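Local coordinates for protein catecholate siderophore receptor Fiu (Escherichia coli, PDB 6BPM) that carries iron bound to catecholate siderophores across the outer membrane using energy supplied through TonB, and serves as receptor for microcins M, H47 and E492, at residues G74-S79 / S707-H712; A249-S254 / S321-W326; G264-Y269 / D391-P396; K301-M306 / G397-N402. All coordinates share one frame; numbering follows the deposited sequence.

Contact 1: G74-S79 / S707-H712; sequences GENGNS and SGYRYH
Arg710 enters the bend of 74-79 and shows how one guanidinium can gather backbone and side-chain oxygens of a loop around itself. Its CB points toward the loop and CG sits between the backbone N and the carbonyl carbon (chi1 62°); from there the chain runs extended to NE, carrying the charged end into the bend. NE gives its hydrogen to a water at 2.7 Å, and the same water accepts from Asn76 ND2. Beyond CZ, NH2 does most of the work across the contact. It donates to Glu75 O at 2.9 Å, with that oxygen close to the guanidinium plane but NH2 itself tilted from the carbonyl plane. Its second bond, to Ser79 OG at 2.8 Å, is more bent and leaves the guanidinium plane by 22°. NH1 adds a weak bond to Ser79 OG, while its stronger partner is Gly231 O, so both terminal nitrogens are engaged and rotation of the group is restricted.

A second link lies beside this one. Asn76 ND2 donates to Ser707 OG at 3.2 Å, and the amide also meets the rim of the Tyr709 ring near its plane. Asn705, just before 707-712, reinforces both links, its ND2 bonding to Glu75 O and to Ser707 OG. Asn333, from a barrel strand, takes part as well through its OD1, bonded to Ser79 OG. The whole is a plug-to-barrel junction of a TonB-dependent receptor: a loop of the plug domain held from the barrel's last extracellular loop, within which Arg710 begins the TonB C-terminal box.

Contact 2: A249-S254 / S321-W326; sequences AALNHS and SDVNSW
Val323 and Trp326 supply the larger part of one side of this apolar contact, and Ala250 meets both of them. Val323 uses its two methyls separately. CG2, anti to the backbone N, packs on Leu251 CD2 at 3.7 Å, whereas CG1 turns to Ser254 CB at 4.0 Å. The branched side chain thus reaches both Leu251 within the 3-10 segment 249-252 and Ser254 just beyond it.

Trp326 contributes the outer corner of its six-membered ring. Its CH2 lies 3.8 Å from Ala250 CB, and the neighbouring CZ3 approaches Leu251 CG at 4.1 Å; the approach is oblique to the ring. On one face of the indole, offset toward the rim, lies Val323 CA of the same segment. Both partners are short 3-10 turns in extracellular loops of the 22-stranded barrel, one between strands 214-227 and 269-284, the other between 289-310 and 327-354.

Polar bonds, none of which crosses the interface, shape the second turn. Asp322 OD1 accepts from Asn324 N at 3.0 Å in an Asx turn, the donor coming from above the carboxylate plane. Asp322 O is gripped twice by Ser325, through its backbone N and through OG, the latter in the carbonyl plane at 3.1 Å. Beyond the segments, Ile387 of the next extracellular loop bonds to the Trp326 backbone and packs on its side chain.

Contact 3: G264-Y269 / D391-P396; sequences GTDSDY and DSSIHP
The type I turn from Thr265 to Asp268 rests against the irregular chain 391-396, joined to it by a backbone bond from Asp266 N to Ile394 O of 3.0 Å, somewhat bent at the hydrogen (135°) though in the carbonyl plane. Just before it, Thr265 CA directs a CA-H...O contact at Ser392 O over 3.2 Å. The turn is stiffened from within, because Thr265 OG1 accepts from Ser267 N in an ST turn and Asp268 OD2 receives Thr265 N.

Asp266 carries much of the side-chain contact. Its CB stands over one face of the His395 imidazole, 3.8 Å from the centroid, in a CH-pi arrangement offset toward the rim. With CG anti to the carbonyl carbon (chi1 -82°), the carboxylate swings the other way, OD2 coming within 3.5 Å of Ser393 CA. Thr265 and Pro396 meet tip to tip, OG1 3.5 Å from Pro396 CD and CG2 against its CG; Thr265 CG2 also touches Ile394 CD1. Ser267 OG packs beside His395 CA at 3.2 Å and against Pro396 CD, makes a weak hydrogen bond to Gly397 O and shares a water with His395 ND1.

Asp266 OD1 and Ser392 O, both acceptors, lie 3.3 Å apart, which would probably be unfavourable by itself. Lys194, which forms a salt bridge with Asp266 OD1 and hydrogen bonds with the hydroxyls of Ser392 and Ser393, probably offsets it. The lysine thus links both extracellular loops at this joint, and its positive charge would favour an ionised Asp266.

Contact 4: K301-M306 / G397-N402; sequences KQDYLM and GGLTRN
Asp303 is the first residue of 301-306 to touch the other segment, its CB lying 4.3 Å from Leu399 CD1. The setting is the wall of the transmembrane beta-barrel: strand 289-310 forms part of it, and the extracellular loop holding 397-402 folds back along the wall, on the face turned away from the plug. The touching parts, 303-305 and 397-399, run roughly antiparallel (153° apart), but with no hydrogen bond between them this is packing, and not an added strand. The Asp303 carboxylate is occupied elsewhere, OD2 probably being hydrogen-bonded to the hydroxyl of Tyr269 on the adjoining strand.

Tyr304 directs its CB away from 397-402 and its side chain touches Thr81 of the plug; across the contact only its backbone takes part, its O approached by Leu399 CD1 at 3.5 Å. Leu399 carries the contact from the loop side, spreading its methyls over the strand and resting also on Tyr269, Thr334 and Val377, so spanning several barrel strands. Leu305 completes the patch. Its CB packs on Leu399 CD2 at 4.3 Å, while CG, placed anti to the backbone N (chi1 165°), carries the CD2 methyl of Leu305 along to Gly397 O, 3.9 Å away.

Contact 1 is the buried one, joining plug to barrel through a charged guanidinium and several hydrogen bonds; the other three are only partly buried and lie within the barrel domain. Contact 2, farthest from the chain's centre, is apolar and joins two extracellular loops. Contact 3 joins the first of those loops to another and relies on one backbone hydrogen bond, polar side chains and a CH-pi contact. Contact 4 continues the latter loop onto the wall, by methyl packing. Contacts 3 and 4 meet directly, Tyr269 pairing with Leu305 through the backbone; contacts 1 and 4 meet where Ser79 packs on Met306, on the inner side of the same strand.

Contact 1: G74-S79 / S707-H712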
loop_
_atom_site.group_PDB
_atom_site.type_symbol
_atom_site.label_atom_id
_atom_site.label_comp_id
_atom_site.label_asym_id
_atom_site.label_seq_id
_atom_site.Cartn_x
_atom_site.Cartn_y
_atom_site.Cartn_z
ATOM N N GLY A 74 -11.032 6.894 -5.847
ATOM C CA GLY A 74 -11.670 6.105 -6.885
ATOM C C GLY A 74 -12.357 6.982 -7.913
ATOM O O GLY A 74 -12.188 8.203 -7.952
ATOM N N GLU A 75 -13.109 6.329 -8.790
ATOM C CA GLU A 75 -13.862 7.036 -9.822
ATOM C C GLU A 75 -15.348 7.153 -9.449
ATOM O O GLU A 75 -15.680 7.482 -8.304
ATOM C CB GLU A 75 -13.636 6.330 -11.162
ATOM C CG GLU A 75 -12.173 6.335 -11.528
ATOM C CD GLU A 75 -11.789 5.288 -12.559
ATOM O OE1 GLU A 75 -12.699 4.748 -13.224
ATOM O OE2 GLU A 75 -10.567 5.044 -12.730
ATOM N N ASN A 76 -16.261 6.901 -10.383
ATOM C CA ASN A 76 -17.673 6.902 -10.011
ATOM C C ASN A 76 -18.240 5.502 -9.877
ATOM O O ASN A 76 -19.030 5.252 -8.961
ATOM C CB ASN A 76 -18.525 7.683 -11.024
ATOM C CG ASN A 76 -18.298 9.190 -10.958
ATOM O OD1 ASN A 76 -18.202 9.854 -11.987
ATOM N ND2 ASN A 76 -18.223 9.735 -9.747
ATOM N N GLY A 77 -17.803 4.587 -10.734
ATOM C CA GLY A 77 -18.165 3.192 -10.748
ATOM C C GLY A 77 -17.287 2.311 -9.886
ATOM O O GLY A 77 -17.498 1.101 -9.847
ATOM N N ASN A 78 -16.267 2.863 -9.233
ATOM C CA ASN A 78 -15.469 2.093 -8.298
ATOM C C ASN A 78 -14.940 3.024 -7.214
ATOM O O ASN A 78 -14.877 4.239 -7.387
ATOM C CB ASN A 78 -14.310 1.357 -8.993
ATOM C CG ASN A 78 -13.387 2.296 -9.786
ATOM O OD1 ASN A 78 -13.499 2.395 -11.005
ATOM N ND2 ASN A 78 -12.458 2.968 -9.091
ATOM N N SER A 79 -14.586 2.436 -6.081
ATOM C CA SER A 79 -13.977 3.147 -4.972
ATOM C C SER A 79 -12.743 2.378 -4.513
ATOM O O SER A 79 -12.675 1.154 -4.667
ATOM C CB SER A 79 -14.966 3.315 -3.819
ATOM O OG SER A 79 -16.004 4.208 -4.177
ATOM N N SER A 707 -13.910 12.256 -10.555
ATOM C CA SER A 707 -14.841 13.288 -11.004
ATOM C C SER A 707 -14.772 14.520 -10.111
ATOM O O SER A 707 -14.967 15.637 -10.593
ATOM C CB SER A 707 -16.274 12.745 -11.069
ATOM O OG SER A 707 -16.870 12.660 -9.779
ATOM N N GLY A 708 -14.522 14.340 -8.816
ATOM C CA GLY A 708 -14.475 15.447 -7.882
ATOM C C GLY A 708 -15.742 15.680 -7.072
ATOM O O GLY A 708 -15.786 16.650 -6.299
ATOM N N TYR A 709 -16.767 14.813 -7.193
ATOM C CA TYR A 709 -18.000 15.034 -6.429
ATOM C C TYR A 709 -17.902 14.628 -4.961
ATOM O O TYR A 709 -18.669 15.152 -4.139
ATOM C CB TYR A 709 -19.152 14.274 -7.040
ATOM C CG TYR A 709 -19.565 14.766 -8.390
ATOM C CD1 TYR A 709 -19.967 16.088 -8.591
ATOM C CD2 TYR A 709 -19.562 13.905 -9.472
ATOM C CE1 TYR A 709 -20.365 16.520 -9.850
ATOM C CE2 TYR A 709 -19.956 14.330 -10.716
ATOM C CZ TYR A 709 -20.357 15.624 -10.907
ATOM O OH TYR A 709 -20.741 15.967 -12.185
ATOM N N ARG A 710 -17.028 13.667 -4.616
ATOM C CA ARG A 710 -16.910 13.160 -3.251
ATOM C C ARG A 710 -15.449 13.118 -2.789
ATOM O O ARG A 710 -14.514 12.966 -3.587
ATOM C CB ARG A 710 -17.541 11.766 -3.141
ATOM C CG ARG A 710 -16.871 10.716 -4.009
ATOM C CD ARG A 710 -17.799 9.546 -4.271
ATOM N NE ARG A 710 -17.213 8.562 -5.180
ATOM C CZ ARG A 710 -16.617 7.461 -4.740
ATOM N NH1 ARG A 710 -16.548 7.255 -3.436
ATOM N NH2 ARG A 710 -16.099 6.577 -5.581
ATOM N N TYR A 711 -15.266 13.243 -1.477
ATOM C CA TYR A 711 -13.947 13.167 -0.872
ATOM C C TYR A 711 -14.041 12.489 0.495
ATOM O O TYR A 711 -15.123 12.372 1.083
ATOM C CB TYR A 711 -13.318 14.557 -0.749
ATOM C CG TYR A 711 -13.788 15.377 0.432
ATOM C CD1 TYR A 711 -15.003 16.015 0.416
ATOM C CD2 TYR A 711 -12.989 15.551 1.538
ATOM C CE1 TYR A 711 -15.410 16.802 1.483
ATOM C CE2 TYR A 711 -13.392 16.322 2.611
ATOM C CZ TYR A 711 -14.596 16.943 2.577
ATOM O OH TYR A 711 -14.990 17.721 3.644
ATOM N N HIS A 712 -12.885 12.019 0.986
ATOM C CA HIS A 712 -12.778 11.496 2.348
ATOM C C HIS A 712 -12.245 12.591 3.250
ATOM O O HIS A 712 -11.143 13.104 2.990
ATOM C CB HIS A 712 -11.864 10.275 2.417
ATOM C CG HIS A 712 -12.449 9.054 1.794
ATOM N ND1 HIS A 712 -11.933 8.484 0.650
ATOM C CD2 HIS A 712 -13.554 8.336 2.112
ATOM C CE1 HIS A 712 -12.674 7.443 0.308
ATOM N NE2 HIS A 712 -13.675 7.343 1.165
HETATM O O HOH W 1 -18.651 9.280 -7.349
#

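Contact 2: A249-S254 / S321-W326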
loop_
_atom_site.group_PDB
_atom_site.type_symbol
_atom_site.label_atom_id
_atom_site.label_comp_id
_atom_site.label_asym_id
_atom_site.label_seq_id
_atom_site.Cartn_x
_atom_site.Cartn_y
_atom_site.Cartn_z
ATOM N N ALA A 249 -27.614 26.932 -8.111
ATOM C CA ALA A 249 -26.731 27.968 -7.573
ATOM C C ALA A 249 -26.758 28.091 -6.052
ATOM O O ALA A 249 -25.831 28.688 -5.478
ATOM C CB ALA A 249 -27.085 29.317 -8.189
ATOM N N ALA A 250 -27.788 27.575 -5.377
ATOM C CA ALA A 250 -27.795 27.661 -3.917
ATOM C C ALA A 250 -26.620 26.903 -3.293
ATOM O O ALA A 250 -26.284 27.142 -2.125
ATOM C CB ALA A 250 -29.105 27.118 -3.354
ATOM N N LEU A 251 -25.976 26.013 -4.052
ATOM C CA LEU A 251 -24.877 25.230 -3.520
ATOM C C LEU A 251 -23.584 26.029 -3.383
ATOM O O LEU A 251 -22.616 25.502 -2.829
ATOM C CB LEU A 251 -24.673 23.985 -4.394
ATOM C CG LEU A 251 -25.808 22.940 -4.292
ATOM C CD1 LEU A 251 -25.594 21.853 -5.299
ATOM C CD2 LEU A 251 -25.993 22.368 -2.876
ATOM N N ASN A 252 -23.537 27.272 -3.880
ATOM C CA ASN A 252 -22.422 28.177 -3.593
ATOM C C ASN A 252 -22.512 28.796 -2.205
ATOM O O ASN A 252 -21.548 29.404 -1.768
ATOM C CB ASN A 252 -22.342 29.315 -4.619
ATOM C CG ASN A 252 -21.891 28.843 -5.986
ATOM O OD1 ASN A 252 -21.041 27.945 -6.109
ATOM N ND2 ASN A 252 -22.473 29.436 -7.033
ATOM N N HIS A 253 -23.658 28.714 -1.518
ATOM C CA HIS A 253 -23.788 29.327 -0.198
ATOM C C HIS A 253 -24.265 28.399 0.901
ATOM O O HIS A 253 -24.306 28.828 2.059
ATOM C CB HIS A 253 -24.718 30.545 -0.250
ATOM C CG HIS A 253 -24.304 31.546 -1.271
ATOM N ND1 HIS A 253 -24.929 31.667 -2.493
ATOM C CD2 HIS A 253 -23.282 32.434 -1.275
ATOM C CE1 HIS A 253 -24.323 32.606 -3.196
ATOM N NE2 HIS A 253 -23.320 33.088 -2.479
ATOM N N SER A 254 -24.648 27.166 0.586
ATOM C CA SER A 254 -25.188 26.267 1.593
ATOM C C SER A 254 -24.111 25.594 2.439
ATOM O O SER A 254 -24.454 24.955 3.427
ATOM C CB SER A 254 -26.061 25.226 0.910
ATOM O OG SER A 254 -25.275 24.499 -0.005
ATOM N N SER A 321 -36.785 23.640 -3.810
ATOM C CA SER A 321 -35.976 24.842 -4.007
ATOM C C SER A 321 -35.318 25.262 -2.694
ATOM O O SER A 321 -34.410 26.076 -2.722
ATOM C CB SER A 321 -36.749 26.049 -4.564
ATOM O OG SER A 321 -37.553 26.620 -3.559
ATOM N N ASP A 322 -35.779 24.761 -1.546
ATOM C CA ASP A 322 -35.032 24.815 -0.297
ATOM C C ASP A 322 -33.948 23.751 -0.400
ATOM O O ASP A 322 -34.252 22.571 -0.596
ATOM C CB ASP A 322 -35.954 24.563 0.898
ATOM C CG ASP A 322 -35.219 24.531 2.235
ATOM O OD1 ASP A 322 -33.969 24.546 2.262
ATOM O OD2 ASP A 322 -35.908 24.478 3.279
ATOM N N VAL A 323 -32.681 24.167 -0.312
ATOM C CA VAL A 323 -31.598 23.226 -0.561
ATOM C C VAL A 323 -31.636 22.055 0.406
ATOM O O VAL A 323 -31.055 21.011 0.117
ATOM C CB VAL A 323 -30.233 23.947 -0.519
ATOM C CG1 VAL A 323 -29.985 24.536 0.852
ATOM C CG2 VAL A 323 -29.116 22.991 -0.918
ATOM N N ASN A 324 -32.346 22.183 1.531
ATOM C CA ASN A 324 -32.465 21.066 2.465
ATOM C C ASN A 324 -33.254 19.892 1.897
ATOM O O ASN A 324 -33.190 18.788 2.453
ATOM C CB ASN A 324 -33.134 21.511 3.756
ATOM C CG ASN A 324 -32.316 22.506 4.501
ATOM O OD1 ASN A 324 -31.264 22.176 5.055
ATOM N ND2 ASN A 324 -32.804 23.737 4.551
ATOM N N SER A 325 -33.993 20.089 0.815
ATOM C CA SER A 325 -34.748 19.002 0.218
ATOM C C SER A 325 -34.045 18.384 -0.972
ATOM O O SER A 325 -34.579 17.446 -1.565
ATOM C CB SER A 325 -36.116 19.507 -0.240
ATOM O OG SER A 325 -36.006 20.195 -1.482
ATOM N N TRP A 326 -32.887 18.904 -1.356
ATOM C CA TRP A 326 -32.215 18.467 -2.574
ATOM C C TRP A 326 -31.492 17.148 -2.364
ATOM O O TRP A 326 -31.065 16.811 -1.256
ATOM C CB TRP A 326 -31.229 19.529 -3.068
ATOM C CG TRP A 326 -31.895 20.838 -3.419
ATOM C CD1 TRP A 326 -33.191 21.200 -3.163
ATOM C CD2 TRP A 326 -31.306 21.939 -4.117
ATOM N NE1 TRP A 326 -33.434 22.458 -3.640
ATOM C CE2 TRP A 326 -32.290 22.934 -4.231
ATOM C CE3 TRP A 326 -30.038 22.183 -4.643
ATOM C CZ2 TRP A 326 -32.043 24.158 -4.852
ATOM C CZ3 TRP A 326 -29.794 23.393 -5.251
ATOM C CH2 TRP A 326 -30.793 24.363 -5.355
#

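Contact 3: G264-Y269 / D391-P396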
loop_
_atom_site.group_PDB
_atom_site.type_symbol
_atom_site.label_atom_id
_atom_site.label_comp_id
_atom_site.label_asym_id
_atom_site.label_seq_id
_atom_site.Cartn_x
_atom_site.Cartn_y
_atom_site.Cartn_z
ATOM N N GLY A 264 -24.059 6.440 2.496
ATOM C CA GLY A 264 -24.344 5.069 2.126
ATOM C C GLY A 264 -25.697 4.604 2.638
ATOM O O GLY A 264 -26.592 5.402 2.938
ATOM N N THR A 265 -25.829 3.282 2.764
ATOM C CA THR A 265 -27.061 2.641 3.217
ATOM C C THR A 265 -26.743 1.551 4.235
ATOM O O THR A 265 -25.597 1.131 4.403
ATOM C CB THR A 265 -27.837 2.028 2.048
ATOM O OG1 THR A 265 -27.181 0.821 1.636
ATOM C CG2 THR A 265 -27.868 2.979 0.877
ATOM N N ASP A 266 -27.783 1.064 4.898
ATOM C CA ASP A 266 -27.590 0.019 5.890
ATOM C C ASP A 266 -27.354 -1.349 5.265
ATOM O O ASP A 266 -27.103 -2.309 5.997
ATOM C CB ASP A 266 -28.783 -0.024 6.838
ATOM C CG ASP A 266 -28.678 1.014 7.936
ATOM O OD1 ASP A 266 -27.668 1.752 7.936
ATOM O OD2 ASP A 266 -29.576 1.072 8.816
ATOM N N SER A 267 -27.406 -1.452 3.940
ATOM C CA SER A 267 -26.966 -2.636 3.218
ATOM C C SER A 267 -25.478 -2.616 2.866
ATOM O O SER A 267 -24.975 -3.633 2.387
ATOM C CB SER A 267 -27.779 -2.817 1.927
ATOM O OG SER A 267 -29.119 -3.156 2.209
ATOM N N ASP A 268 -24.788 -1.480 3.002
ATOM C CA ASP A 268 -23.364 -1.422 2.678
ATOM C C ASP A 268 -22.531 -2.240 3.671
ATOM O O ASP A 268 -22.664 -2.088 4.891
ATOM C CB ASP A 268 -22.878 0.028 2.645
ATOM C CG ASP A 268 -23.537 0.854 1.529
ATOM O OD1 ASP A 268 -24.110 0.281 0.572
ATOM O OD2 ASP A 268 -23.469 2.095 1.612
ATOM N N TYR A 269 -21.653 -3.093 3.145
ATOM C CA TYR A 269 -20.806 -3.954 3.955
ATOM C C TYR A 269 -19.526 -4.263 3.172
ATOM O O TYR A 269 -19.479 -4.161 1.942
ATOM C CB TYR A 269 -21.537 -5.259 4.329
ATOM C CG TYR A 269 -21.575 -6.209 3.169
ATOM C CD1 TYR A 269 -22.511 -6.054 2.147
ATOM C CD2 TYR A 269 -20.636 -7.232 3.055
ATOM C CE1 TYR A 269 -22.531 -6.924 1.030
ATOM C CE2 TYR A 269 -20.633 -8.102 1.944
ATOM C CZ TYR A 269 -21.584 -7.941 0.943
ATOM O OH TYR A 269 -21.583 -8.793 -0.139
ATOM N N ASP A 391 -30.367 10.242 4.515
ATOM C CA ASP A 391 -31.038 9.136 5.188
ATOM C C ASP A 391 -30.375 7.842 4.725
ATOM O O ASP A 391 -30.577 7.387 3.589
ATOM C CB ASP A 391 -32.539 9.125 4.890
ATOM C CG ASP A 391 -33.274 7.953 5.570
ATOM O OD1 ASP A 391 -32.629 7.177 6.312
ATOM O OD2 ASP A 391 -34.499 7.792 5.343
ATOM N N SER A 392 -29.599 7.243 5.600
ATOM C CA SER A 392 -28.885 6.026 5.246
ATOM C C SER A 392 -29.526 4.754 5.808
ATOM O O SER A 392 -29.001 3.665 5.585
ATOM C CB SER A 392 -27.452 6.140 5.731
ATOM O OG SER A 392 -27.498 6.390 7.123
ATOM N N SER A 393 -30.663 4.866 6.487
ATOM C CA SER A 393 -31.261 3.732 7.191
ATOM C C SER A 393 -32.277 3.007 6.301
ATOM O O SER A 393 -33.450 2.873 6.618
ATOM C CB SER A 393 -31.889 4.218 8.490
ATOM O OG SER A 393 -30.956 5.008 9.217
ATOM N N ILE A 394 -31.788 2.534 5.158
ATOM C CA ILE A 394 -32.588 1.834 4.167
ATOM C C ILE A 394 -31.783 0.624 3.722
ATOM O O ILE A 394 -30.552 0.618 3.773
ATOM C CB ILE A 394 -32.915 2.723 2.948
ATOM C CG1 ILE A 394 -31.652 3.473 2.509
ATOM C CG2 ILE A 394 -34.047 3.699 3.262
ATOM C CD1 ILE A 394 -31.687 4.012 1.111
ATOM N N HIS A 395 -32.485 -0.399 3.240
ATOM C CA HIS A 395 -31.889 -1.695 2.925
ATOM C C HIS A 395 -32.141 -2.055 1.468
ATOM O O HIS A 395 -32.989 -2.909 1.164
ATOM C CB HIS A 395 -32.423 -2.778 3.859
ATOM C CG HIS A 395 -31.965 -2.613 5.272
ATOM N ND1 HIS A 395 -30.788 -3.163 5.741
ATOM C CD2 HIS A 395 -32.518 -1.956 6.320
ATOM C CE1 HIS A 395 -30.640 -2.851 7.018
ATOM N NE2 HIS A 395 -31.680 -2.128 7.396
ATOM N N PRO A 396 -31.370 -1.467 0.549
ATOM C CA PRO A 396 -31.619 -1.659 -0.887
ATOM C C PRO A 396 -31.347 -3.053 -1.400
ATOM O O PRO A 396 -31.904 -3.410 -2.440
ATOM C CB PRO A 396 -30.642 -0.677 -1.550
ATOM C CG PRO A 396 -30.102 0.186 -0.452
ATOM C CD PRO A 396 -30.219 -0.588 0.805
HETATM O O HOH W 2 -29.314 -5.240 3.696
#

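Contact 4: K301-M306 / G397-N402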
loop_
_atom_site.group_PDB
_atom_site.type_symbol
_atom_site.label_atom_id
_atom_site.label_comp_id
_atom_site.label_asym_id
_atom_site.label_seq_id
_atom_site.Cartn_x
_atom_site.Cartn_y
_atom_site.Cartn_z
ATOM N N LYS A 301 -10.057 -13.209 0.116
ATOM C CA LYS A 301 -11.403 -13.118 -0.439
ATOM C C LYS A 301 -12.053 -11.848 0.071
ATOM O O LYS A 301 -11.926 -11.503 1.255
ATOM C CB LYS A 301 -12.267 -14.324 -0.043
ATOM C CG LYS A 301 -11.942 -15.576 -0.824
ATOM C CD LYS A 301 -13.000 -16.657 -0.672
ATOM C CE LYS A 301 -13.097 -17.184 0.748
ATOM N NZ LYS A 301 -14.292 -18.070 0.884
ATOM N N GLN A 302 -12.739 -11.143 -0.815
ATOM C CA GLN A 302 -13.402 -9.918 -0.389
ATOM C C GLN A 302 -14.640 -9.714 -1.245
ATOM O O GLN A 302 -14.598 -9.896 -2.470
ATOM C CB GLN A 302 -12.468 -8.696 -0.488
ATOM C CG GLN A 302 -13.125 -7.394 -0.060
ATOM C CD GLN A 302 -12.227 -6.195 -0.223
ATOM O OE1 GLN A 302 -11.488 -6.087 -1.210
ATOM N NE2 GLN A 302 -12.292 -5.270 0.740
ATOM N N ASP A 303 -15.737 -9.344 -0.595
ATOM C CA ASP A 303 -16.931 -8.893 -1.299
ATOM C C ASP A 303 -17.493 -7.683 -0.567
ATOM O O ASP A 303 -17.447 -7.615 0.666
ATOM C CB ASP A 303 -17.983 -10.034 -1.476
ATOM C CG ASP A 303 -18.590 -10.515 -0.163
ATOM O OD1 ASP A 303 -17.839 -11.036 0.672
ATOM O OD2 ASP A 303 -19.826 -10.403 0.021
ATOM N N TYR A 304 -17.927 -6.681 -1.329
ATOM C CA TYR A 304 -18.451 -5.500 -0.668
ATOM C C TYR A 304 -19.451 -4.801 -1.570
ATOM O O TYR A 304 -19.429 -4.926 -2.800
ATOM C CB TYR A 304 -17.336 -4.537 -0.221
ATOM C CG TYR A 304 -16.534 -3.815 -1.314
ATOM C CD1 TYR A 304 -17.156 -2.972 -2.227
ATOM C CD2 TYR A 304 -15.146 -3.925 -1.384
ATOM C CE1 TYR A 304 -16.435 -2.303 -3.205
ATOM C CE2 TYR A 304 -14.404 -3.247 -2.371
ATOM C CZ TYR A 304 -15.063 -2.441 -3.275
ATOM O OH TYR A 304 -14.380 -1.762 -4.252
ATOM N N LEU A 305 -20.318 -4.039 -0.913
ATOM C CA LEU A 305 -21.268 -3.136 -1.543
ATOM C C LEU A 305 -21.126 -1.810 -0.822
ATOM O O LEU A 305 -21.284 -1.759 0.408
ATOM C CB LEU A 305 -22.705 -3.668 -1.440
ATOM C CG LEU A 305 -23.834 -2.675 -1.726
ATOM C CD1 LEU A 305 -23.864 -2.326 -3.222
ATOM C CD2 LEU A 305 -25.179 -3.260 -1.288
ATOM N N MET A 306 -20.793 -0.751 -1.578
ATOM C CA MET A 306 -20.580 0.579 -1.017
ATOM C C MET A 306 -21.133 1.626 -1.973
ATOM O O MET A 306 -21.417 1.350 -3.151
ATOM C CB MET A 306 -19.108 0.841 -0.739
ATOM C CG MET A 306 -18.240 0.796 -1.987
ATOM S SD MET A 306 -16.507 1.017 -1.563
ATOM C CE MET A 306 -16.605 2.519 -0.587
ATOM N N GLY A 397 -30.510 -3.846 -0.756
ATOM C CA GLY A 397 -30.174 -5.139 -1.310
ATOM C C GLY A 397 -28.823 -5.619 -0.827
ATOM O O GLY A 397 -28.304 -5.141 0.172
ATOM N N GLY A 398 -28.317 -6.636 -1.533
ATOM C CA GLY A 398 -27.066 -7.327 -1.270
ATOM C C GLY A 398 -26.542 -7.942 -2.557
ATOM O O GLY A 398 -27.120 -7.732 -3.622
ATOM N N LEU A 399 -25.487 -8.732 -2.505
ATOM C CA LEU A 399 -24.884 -9.207 -3.742
ATOM C C LEU A 399 -25.436 -10.574 -4.129
ATOM O O LEU A 399 -25.484 -11.498 -3.310
ATOM C CB LEU A 399 -23.354 -9.257 -3.628
ATOM C CG LEU A 399 -22.734 -7.885 -3.326
ATOM C CD1 LEU A 399 -21.223 -7.919 -3.403
ATOM C CD2 LEU A 399 -23.318 -6.824 -4.279
ATOM N N THR A 400 -25.833 -10.705 -5.388
ATOM C CA THR A 400 -26.242 -11.984 -5.941
ATOM C C THR A 400 -25.369 -12.265 -7.148
ATOM O O THR A 400 -25.365 -11.485 -8.110
ATOM C CB THR A 400 -27.728 -11.978 -6.333
ATOM O OG1 THR A 400 -28.528 -11.740 -5.171
ATOM C CG2 THR A 400 -28.137 -13.303 -6.941
ATOM N N ARG A 401 -24.644 -13.376 -7.096
ATOM C CA ARG A 401 -23.790 -13.789 -8.202
ATOM C C ARG A 401 -24.615 -14.192 -9.416
ATOM O O ARG A 401 -25.658 -14.843 -9.293
ATOM C CB ARG A 401 -22.896 -14.951 -7.772
ATOM C CG ARG A 401 -21.852 -14.516 -6.796
ATOM C CD ARG A 401 -20.720 -15.483 -6.743
ATOM N NE ARG A 401 -19.793 -15.112 -5.689
ATOM C CZ ARG A 401 -18.827 -15.897 -5.239
ATOM N NH1 ARG A 401 -18.670 -17.109 -5.752
ATOM N NH2 ARG A 401 -18.026 -15.467 -4.271
ATOM N N ASN A 402 -24.130 -13.811 -10.597
ATOM C CA ASN A 402 -24.815 -14.075 -11.857
ATOM C C ASN A 402 -24.045 -14.958 -12.824
ATOM O O ASN A 402 -24.505 -15.148 -13.950
ATOM C CB ASN A 402 -25.151 -12.751 -12.562
ATOM C CG ASN A 402 -23.916 -11.940 -12.909
ATOM O OD1 ASN A 402 -22.789 -12.462 -12.951
ATOM N ND2 ASN A 402 -24.117 -10.640 -13.133
#